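Local coordinates for protein cytochrome P450 (Bacillus megaterium, PDB 5L92) that binds heme and the steroid corticosterone, and probably acts as a monooxygenase that inserts oxygen into such substrates, at residues 283-297 with 308-322. Numbering follows the deposited sequence.
Sequences LRYRSPVQALHRIVK and KAGEHVVPWMGSAHR. With HEM (protoporphyrin IX containing Fe), chain C.
A chi1 of -164° carries the Y285 ring to the side of its carbonyl carbon, and a bend at chi2 turns the R322 guanidinium back over it. The planes are 9° apart and R322 CZ lies 4.0 Å from the ring centroid, a stacked cation-pi pair. R322 NH2, over the ring centre, also donates to Y285 O (3.0 Å) on a lone pair, nearly straight at 171°, which fixes the group's rotation; E331 forms a salt bridge with NH1. A leucine in place of R322 would probably leave Y285 O without its NH2 donor, E331 without its salt-bridge mate and the tyrosine face without its charged partner.

Alongside, R284 NH1 reaches H321 O (2.8 Å), while H321 ND1 donates within its ring plane to S287 OG (2.9 Å), whose hydroxyl donates to L283 O. Q290 O receives G318 N almost linearly (2.8 Å). A291 CB makes a CH-pi contact 3.9 Å from the centroid of the W316 six-membered ring. Beyond it, R294 and V313 form an antiparallel hydrogen-bonded pair (R294 N to V313 O 3.0 Å, V313 N to R294 O), and the R294 guanidinium grips both oxygens of a heme propionate, with NH2 to O1A at 2.9 Å.

The contact runs from the C-terminal end of helix 275-285 and short helix 317-320 into the mixed P450 sheet, where strand 312-315 lies between 46-49 and 294-296.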
loop_
_atom_site.group_PDB
_atom_site.type_symbol
_atom_site.label_atom_id
_atom_site.label_comp_id
_atom_site.label_asym_id
_atom_site.label_seq_id
_atom_site.Cartn_x
_atom_site.Cartn_y
_atom_site.Cartn_z
ATOM N N LEU A 283 0.766 8.956 6.699
ATOM C CA LEU A 283 1.278 8.623 5.371
ATOM C C LEU A 283 2.715 9.092 5.176
ATOM O O LEU A 283 3.475 8.486 4.411
ATOM C CB LEU A 283 0.400 9.253 4.286
ATOM C CG LEU A 283 -0.936 8.529 4.151
ATOM C CD1 LEU A 283 -1.964 9.393 3.426
ATOM C CD2 LEU A 283 -0.735 7.176 3.422
ATOM N N ARG A 284 3.093 10.181 5.822
ATOM C CA ARG A 284 4.466 10.693 5.738
ATOM C C ARG A 284 5.400 9.946 6.688
ATOM O O ARG A 284 6.510 9.548 6.305
ATOM C CB ARG A 284 4.478 12.203 6.078
ATOM C CG ARG A 284 5.798 12.895 5.723
ATOM C CD ARG A 284 6.093 14.229 6.486
ATOM N NE ARG A 284 6.099 14.130 7.957
ATOM C CZ ARG A 284 7.190 14.067 8.721
ATOM N NH1 ARG A 284 8.405 14.074 8.200
ATOM N NH2 ARG A 284 7.069 13.979 10.029
ATOM N N TYR A 285 4.965 9.766 7.942
ATOM C CA TYR A 285 5.813 9.361 9.060
ATOM C C TYR A 285 5.981 7.847 9.154
ATOM O O TYR A 285 7.069 7.369 9.485
ATOM C CB TYR A 285 5.219 9.923 10.368
ATOM C CG TYR A 285 6.158 9.927 11.552
ATOM C CD1 TYR A 285 7.152 10.899 11.693
ATOM C CD2 TYR A 285 6.045 8.972 12.530
ATOM C CE1 TYR A 285 7.998 10.886 12.801
ATOM C CE2 TYR A 285 6.850 8.963 13.621
ATOM C CZ TYR A 285 7.829 9.906 13.762
ATOM O OH TYR A 285 8.626 9.839 14.864
ATOM N N ARG A 286 4.929 7.087 8.848
ATOM C CA ARG A 286 4.949 5.634 8.899
ATOM C C ARG A 286 4.259 5.080 7.649
ATOM O O ARG A 286 3.185 4.487 7.678
ATOM C CB ARG A 286 4.337 5.127 10.188
ATOM C CG ARG A 286 5.370 5.206 11.347
ATOM C CD ARG A 286 5.000 4.328 12.521
ATOM N NE ARG A 286 5.766 4.675 13.693
ATOM C CZ ARG A 286 7.023 4.313 13.915
ATOM N NH1 ARG A 286 7.672 3.583 13.026
ATOM N NH2 ARG A 286 7.638 4.692 15.032
ATOM N N SER A 287 4.886 5.354 6.533
ATOM C CA SER A 287 4.266 5.128 5.234
ATOM C C SER A 287 4.030 3.637 4.994
ATOM O O SER A 287 4.970 2.846 5.120
ATOM C CB SER A 287 5.166 5.711 4.167
ATOM O OG SER A 287 5.740 6.942 4.612
ATOM N N PRO A 288 2.810 3.231 4.626
ATOM C CA PRO A 288 2.529 1.814 4.277
ATOM C C PRO A 288 3.426 1.236 3.195
ATOM O O PRO A 288 3.671 0.021 3.180
ATOM C CB PRO A 288 1.063 1.883 3.811
ATOM C CG PRO A 288 0.515 3.062 4.589
ATOM C CD PRO A 288 1.598 4.059 4.494
ATOM N N VAL A 289 3.910 2.066 2.279
ATOM C CA VAL A 289 4.871 1.667 1.261
ATOM C C VAL A 289 6.128 2.523 1.433
ATOM O O VAL A 289 6.079 3.746 1.279
ATOM C CB VAL A 289 4.295 1.793 -0.149
ATOM C CG1 VAL A 289 5.326 1.333 -1.211
ATOM C CG2 VAL A 289 2.989 0.932 -0.302
ATOM N N GLN A 290 7.252 1.885 1.767
ATOM C CA GLN A 290 8.475 2.642 2.071
ATOM C C GLN A 290 9.298 2.995 0.836
ATOM O O GLN A 290 10.043 3.994 0.859
ATOM C CB GLN A 290 9.372 1.871 3.036
ATOM C CG GLN A 290 8.850 1.833 4.455
ATOM C CD GLN A 290 8.902 3.179 5.135
ATOM O OE1 GLN A 290 9.954 3.810 5.194
ATOM N NE2 GLN A 290 7.762 3.644 5.605
ATOM N N ALA A 291 9.182 2.201 -0.226
ATOM C CA ALA A 291 10.028 2.317 -1.410
ATOM C C ALA A 291 9.353 1.589 -2.569
ATOM O O ALA A 291 8.466 0.768 -2.369
ATOM C CB ALA A 291 11.424 1.716 -1.158
ATOM N N LEU A 292 9.814 1.888 -3.777
ATOM C CA LEU A 292 9.342 1.288 -5.015
ATOM C C LEU A 292 10.559 0.808 -5.805
ATOM O O LEU A 292 11.703 0.901 -5.335
ATOM C CB LEU A 292 8.509 2.312 -5.807
ATOM C CG LEU A 292 7.253 2.771 -5.058
ATOM C CD1 LEU A 292 6.564 3.942 -5.738
ATOM C CD2 LEU A 292 6.312 1.584 -4.982
ATOM N N HIS A 293 10.311 0.288 -7.009
ATOM C CA HIS A 293 11.373 -0.204 -7.881
ATOM C C HIS A 293 11.193 0.363 -9.274
ATOM O O HIS A 293 10.069 0.513 -9.740
ATOM C CB HIS A 293 11.387 -1.733 -7.967
ATOM C CG HIS A 293 11.934 -2.402 -6.747
ATOM N ND1 HIS A 293 11.203 -2.558 -5.589
ATOM C CD2 HIS A 293 13.153 -2.938 -6.496
ATOM C CE1 HIS A 293 11.941 -3.170 -4.684
ATOM N NE2 HIS A 293 13.130 -3.410 -5.208
ATOM N N ARG A 294 12.307 0.672 -9.921
ATOM C CA ARG A 294 12.342 1.089 -11.313
ATOM C C ARG A 294 13.556 0.435 -11.970
ATOM O O ARG A 294 14.479 -0.034 -11.295
ATOM C CB ARG A 294 12.400 2.612 -11.469
ATOM C CG ARG A 294 11.174 3.418 -10.899
ATOM C CD ARG A 294 9.959 3.134 -11.722
ATOM N NE ARG A 294 8.787 3.996 -11.488
ATOM C CZ ARG A 294 7.777 3.704 -10.683
ATOM N NH1 ARG A 294 7.782 2.607 -9.931
ATOM N NH2 ARG A 294 6.771 4.537 -10.598
ATOM N N ILE A 295 13.543 0.427 -13.295
ATOM C CA ILE A 295 14.617 -0.102 -14.133
ATOM C C ILE A 295 15.062 1.021 -15.036
ATOM O O ILE A 295 14.230 1.653 -15.692
ATOM C CB ILE A 295 14.153 -1.281 -15.006
ATOM C CG1 ILE A 295 13.363 -2.302 -14.187
ATOM C CG2 ILE A 295 15.343 -1.899 -15.759
ATOM C CD1 ILE A 295 14.199 -3.197 -13.365
ATOM N N VAL A 296 16.368 1.233 -15.119
ATOM C CA VAL A 296 16.884 2.285 -15.983
ATOM C C VAL A 296 16.740 1.836 -17.430
ATOM O O VAL A 296 17.279 0.801 -17.826
ATOM C CB VAL A 296 18.344 2.609 -15.650
ATOM C CG1 VAL A 296 18.858 3.709 -16.571
ATOM C CG2 VAL A 296 18.456 2.986 -14.190
ATOM N N LYS A 297 16.032 2.626 -18.228
ATOM C CA LYS A 297 15.823 2.297 -19.635
ATOM C C LYS A 297 17.024 2.713 -20.478
ATOM O O LYS A 297 17.383 2.016 -21.435
ATOM C CB LYS A 297 14.509 2.963 -20.119
ATOM C CG LYS A 297 13.967 2.515 -21.481
ATOM C CD LYS A 297 12.502 2.013 -21.438
ATOM C CE LYS A 297 11.456 3.111 -21.098
ATOM N NZ LYS A 297 11.090 4.018 -22.230
ATOM N N LYS A 308 23.380 3.089 -15.263
ATOM C CA LYS A 308 23.504 2.437 -16.560
ATOM C C LYS A 308 22.211 1.726 -16.935
ATOM O O LYS A 308 21.505 1.184 -16.071
ATOM C CB LYS A 308 24.638 1.403 -16.586
ATOM C CG LYS A 308 25.949 1.916 -16.095
ATOM C CD LYS A 308 26.420 3.104 -16.921
ATOM C CE LYS A 308 27.847 3.448 -16.576
ATOM N NZ LYS A 308 28.707 2.275 -16.936
ATOM N N ALA A 309 21.940 1.712 -18.238
ATOM C CA ALA A 309 20.847 0.937 -18.810
ATOM C C ALA A 309 20.738 -0.420 -18.140
ATOM O O ALA A 309 21.733 -1.135 -17.999
ATOM C CB ALA A 309 21.076 0.768 -20.326
ATOM N N GLY A 310 19.510 -0.781 -17.732
ATOM C CA GLY A 310 19.264 -2.085 -17.154
ATOM C C GLY A 310 19.555 -2.242 -15.672
ATOM O O GLY A 310 19.227 -3.287 -15.102
ATOM N N GLU A 311 20.139 -1.249 -15.010
ATOM C CA GLU A 311 20.299 -1.316 -13.563
ATOM C C GLU A 311 18.991 -0.965 -12.817
ATOM O O GLU A 311 18.180 -0.148 -13.268
ATOM C CB GLU A 311 21.443 -0.400 -13.159
ATOM C CG GLU A 311 22.814 -1.061 -13.410
ATOM C CD GLU A 311 23.960 -0.112 -13.516
ATOM O OE1 GLU A 311 23.811 1.069 -13.179
ATOM O OE2 GLU A 311 25.040 -0.546 -13.968
ATOM N N HIS A 312 18.779 -1.615 -11.675
ATOM C CA HIS A 312 17.599 -1.362 -10.852
ATOM C C HIS A 312 17.823 -0.172 -9.911
ATOM O O HIS A 312 18.936 0.071 -9.449
ATOM C CB HIS A 312 17.245 -2.600 -10.017
ATOM C CG HIS A 312 16.877 -3.804 -10.826
ATOM N ND1 HIS A 312 16.990 -3.849 -12.197
ATOM C CD2 HIS A 312 16.428 -5.025 -10.447
ATOM C CE1 HIS A 312 16.626 -5.044 -12.630
ATOM N NE2 HIS A 312 16.272 -5.772 -11.588
ATOM N N VAL A 313 16.734 0.539 -9.596
ATOM C CA VAL A 313 16.741 1.726 -8.747
ATOM C C VAL A 313 15.652 1.557 -7.695
ATOM O O VAL A 313 14.558 1.082 -8.008
ATOM C CB VAL A 313 16.513 3.027 -9.566
ATOM C CG1 VAL A 313 16.587 4.273 -8.697
ATOM C CG2 VAL A 313 17.487 3.119 -10.665
ATOM N N VAL A 314 15.945 1.935 -6.461
ATOM C CA VAL A 314 14.974 1.844 -5.368
ATOM C C VAL A 314 14.804 3.237 -4.775
ATOM O O VAL A 314 15.618 3.725 -4.008
ATOM C CB VAL A 314 15.444 0.830 -4.296
ATOM C CG1 VAL A 314 14.438 0.744 -3.134
ATOM C CG2 VAL A 314 15.626 -0.548 -4.926
ATOM N N PRO A 315 13.758 3.970 -5.203
ATOM C CA PRO A 315 13.443 5.235 -4.532
ATOM C C PRO A 315 12.717 4.988 -3.214
ATOM O O PRO A 315 11.708 4.284 -3.156
ATOM C CB PRO A 315 12.564 5.962 -5.554
ATOM C CG PRO A 315 11.938 4.861 -6.369
ATOM C CD PRO A 315 13.024 3.815 -6.471
ATOM N N TRP A 316 13.255 5.568 -2.152
ATOM C CA TRP A 316 12.753 5.364 -0.802
ATOM C C TRP A 316 11.843 6.529 -0.411
ATOM O O TRP A 316 12.286 7.507 0.193
ATOM C CB TRP A 316 13.916 5.232 0.167
ATOM C CG TRP A 316 14.706 3.919 0.011
ATOM C CD1 TRP A 316 15.770 3.695 -0.806
ATOM C CD2 TRP A 316 14.471 2.689 0.702
ATOM N NE1 TRP A 316 16.227 2.406 -0.659
ATOM C CE2 TRP A 316 15.443 1.764 0.263
ATOM C CE3 TRP A 316 13.558 2.291 1.676
ATOM C CZ2 TRP A 316 15.514 0.456 0.753
ATOM C CZ3 TRP A 316 13.606 0.990 2.154
ATOM C CH2 TRP A 316 14.584 0.078 1.690
ATOM N N MET A 317 10.542 6.379 -0.643
ATOM C CA MET A 317 9.641 7.446 -0.216
ATOM C C MET A 317 9.716 7.648 1.296
ATOM O O MET A 317 9.666 8.786 1.769
ATOM C CB MET A 317 8.210 7.168 -0.652
ATOM C CG MET A 317 8.063 7.161 -2.178
ATOM S SD MET A 317 8.120 5.472 -2.787
ATOM C CE MET A 317 6.470 5.029 -2.297
ATOM N N GLY A 318 9.888 6.559 2.064
ATOM C CA GLY A 318 10.057 6.684 3.503
ATOM C C GLY A 318 11.203 7.604 3.910
ATOM O O GLY A 318 11.093 8.362 4.886
ATOM N N SER A 319 12.307 7.560 3.171
ATOM C CA SER A 319 13.418 8.477 3.388
ATOM C C SER A 319 13.104 9.896 2.923
ATOM O O SER A 319 13.371 10.869 3.642
ATOM C CB SER A 319 14.651 7.947 2.663
ATOM O OG SER A 319 15.787 8.733 2.968
ATOM N N ALA A 320 12.587 10.031 1.700
ATOM C CA ALA A 320 12.189 11.333 1.179
ATOM C C ALA A 320 11.270 12.067 2.142
ATOM O O ALA A 320 11.296 13.303 2.212
ATOM C CB ALA A 320 11.484 11.179 -0.171
ATOM N N HIS A 321 10.402 11.326 2.846
ATOM C CA HIS A 321 9.394 11.906 3.716
ATOM C C HIS A 321 9.980 12.525 4.984
ATOM O O HIS A 321 9.227 13.198 5.706
ATOM C CB HIS A 321 8.392 10.838 4.121
ATOM C CG HIS A 321 7.474 10.410 3.026
ATOM N ND1 HIS A 321 6.738 9.245 3.086
ATOM C CD2 HIS A 321 7.197 10.977 1.829
ATOM C CE1 HIS A 321 6.009 9.142 1.991
ATOM N NE2 HIS A 321 6.280 10.167 1.205
ATOM N N ARG A 322 11.259 12.235 5.280
ATOM C CA ARG A 322 12.018 12.744 6.413
ATOM C C ARG A 322 13.108 13.747 6.000
ATOM O O ARG A 322 13.986 14.061 6.800
ATOM C CB ARG A 322 12.672 11.586 7.171
ATOM C CG ARG A 322 11.786 10.437 7.618
ATOM C CD ARG A 322 10.835 10.843 8.700
ATOM N NE ARG A 322 10.048 9.751 9.281
ATOM C CZ ARG A 322 10.250 9.246 10.497
ATOM N NH1 ARG A 322 11.217 9.703 11.283
ATOM N NH2 ARG A 322 9.468 8.302 10.943
HETATM C CHA HEM C . -0.262 2.425 -7.170
HETATM C CHB HEM C . 0.419 3.138 -2.380
HETATM C CHC HEM C . -4.110 1.825 -1.450
HETATM C CHD HEM C . -4.587 0.658 -6.125
HETATM C C1A HEM C . 0.287 2.777 -5.944
HETATM C C2A HEM C . 1.594 3.367 -5.754
HETATM C C3A HEM C . 1.783 3.549 -4.439
HETATM C C4A HEM C . 0.594 3.109 -3.746
HETATM C CMA HEM C . 3.037 4.150 -3.774
HETATM C CAA HEM C . 2.612 3.707 -6.878
HETATM C CBA HEM C . 3.184 2.456 -7.547
HETATM C CGA HEM C . 4.396 2.764 -8.386
HETATM O O1A HEM C . 4.637 3.927 -8.733
HETATM O O2A HEM C . 5.167 1.845 -8.710
HETATM C C1B HEM C . -0.744 2.898 -1.687
HETATM C C2B HEM C . -1.011 3.168 -0.281
HETATM C C3B HEM C . -2.275 2.779 -0.043
HETATM C C4B HEM C . -2.824 2.253 -1.277
HETATM C CMB HEM C . -0.013 3.819 0.697
HETATM C CAB HEM C . -3.119 2.864 1.246
HETATM C CBB HEM C . -2.867 3.743 2.229
HETATM C C1C HEM C . -4.640 1.396 -2.645
HETATM C C2C HEM C . -5.941 0.811 -2.827
HETATM C C3C HEM C . -6.072 0.511 -4.107
HETATM C C4C HEM C . -4.851 0.841 -4.790
HETATM C CMC HEM C . -7.040 0.611 -1.752
HETATM C CAC HEM C . -7.336 -0.156 -4.662
HETATM C CBC HEM C . -8.028 0.430 -5.634
HETATM C C1D HEM C . -3.471 1.023 -6.821
HETATM C C2D HEM C . -3.278 0.818 -8.242
HETATM C C3D HEM C . -2.072 1.313 -8.558
HETATM C C4D HEM C . -1.482 1.825 -7.325
HETATM C CMD HEM C . -4.333 0.127 -9.146
HETATM C CAD HEM C . -1.375 1.355 -9.941
HETATM C CBD HEM C . -1.641 2.695 -10.654
HETATM C CGD HEM C . -0.867 2.865 -11.947
HETATM O O1D HEM C . -1.269 3.692 -12.798
HETATM O O2D HEM C . 0.183 2.207 -12.160
HETATM N NA HEM C . -0.321 2.628 -4.705
HETATM N NB HEM C . -1.866 2.325 -2.245
HETATM N NC HEM C . -3.994 1.389 -3.869
HETATM N ND HEM C . -2.344 1.605 -6.301
HETATM FE FE HEM C . -2.201 2.058 -4.289
HETATM O O HOH W 1 9.010 8.352 6.919
#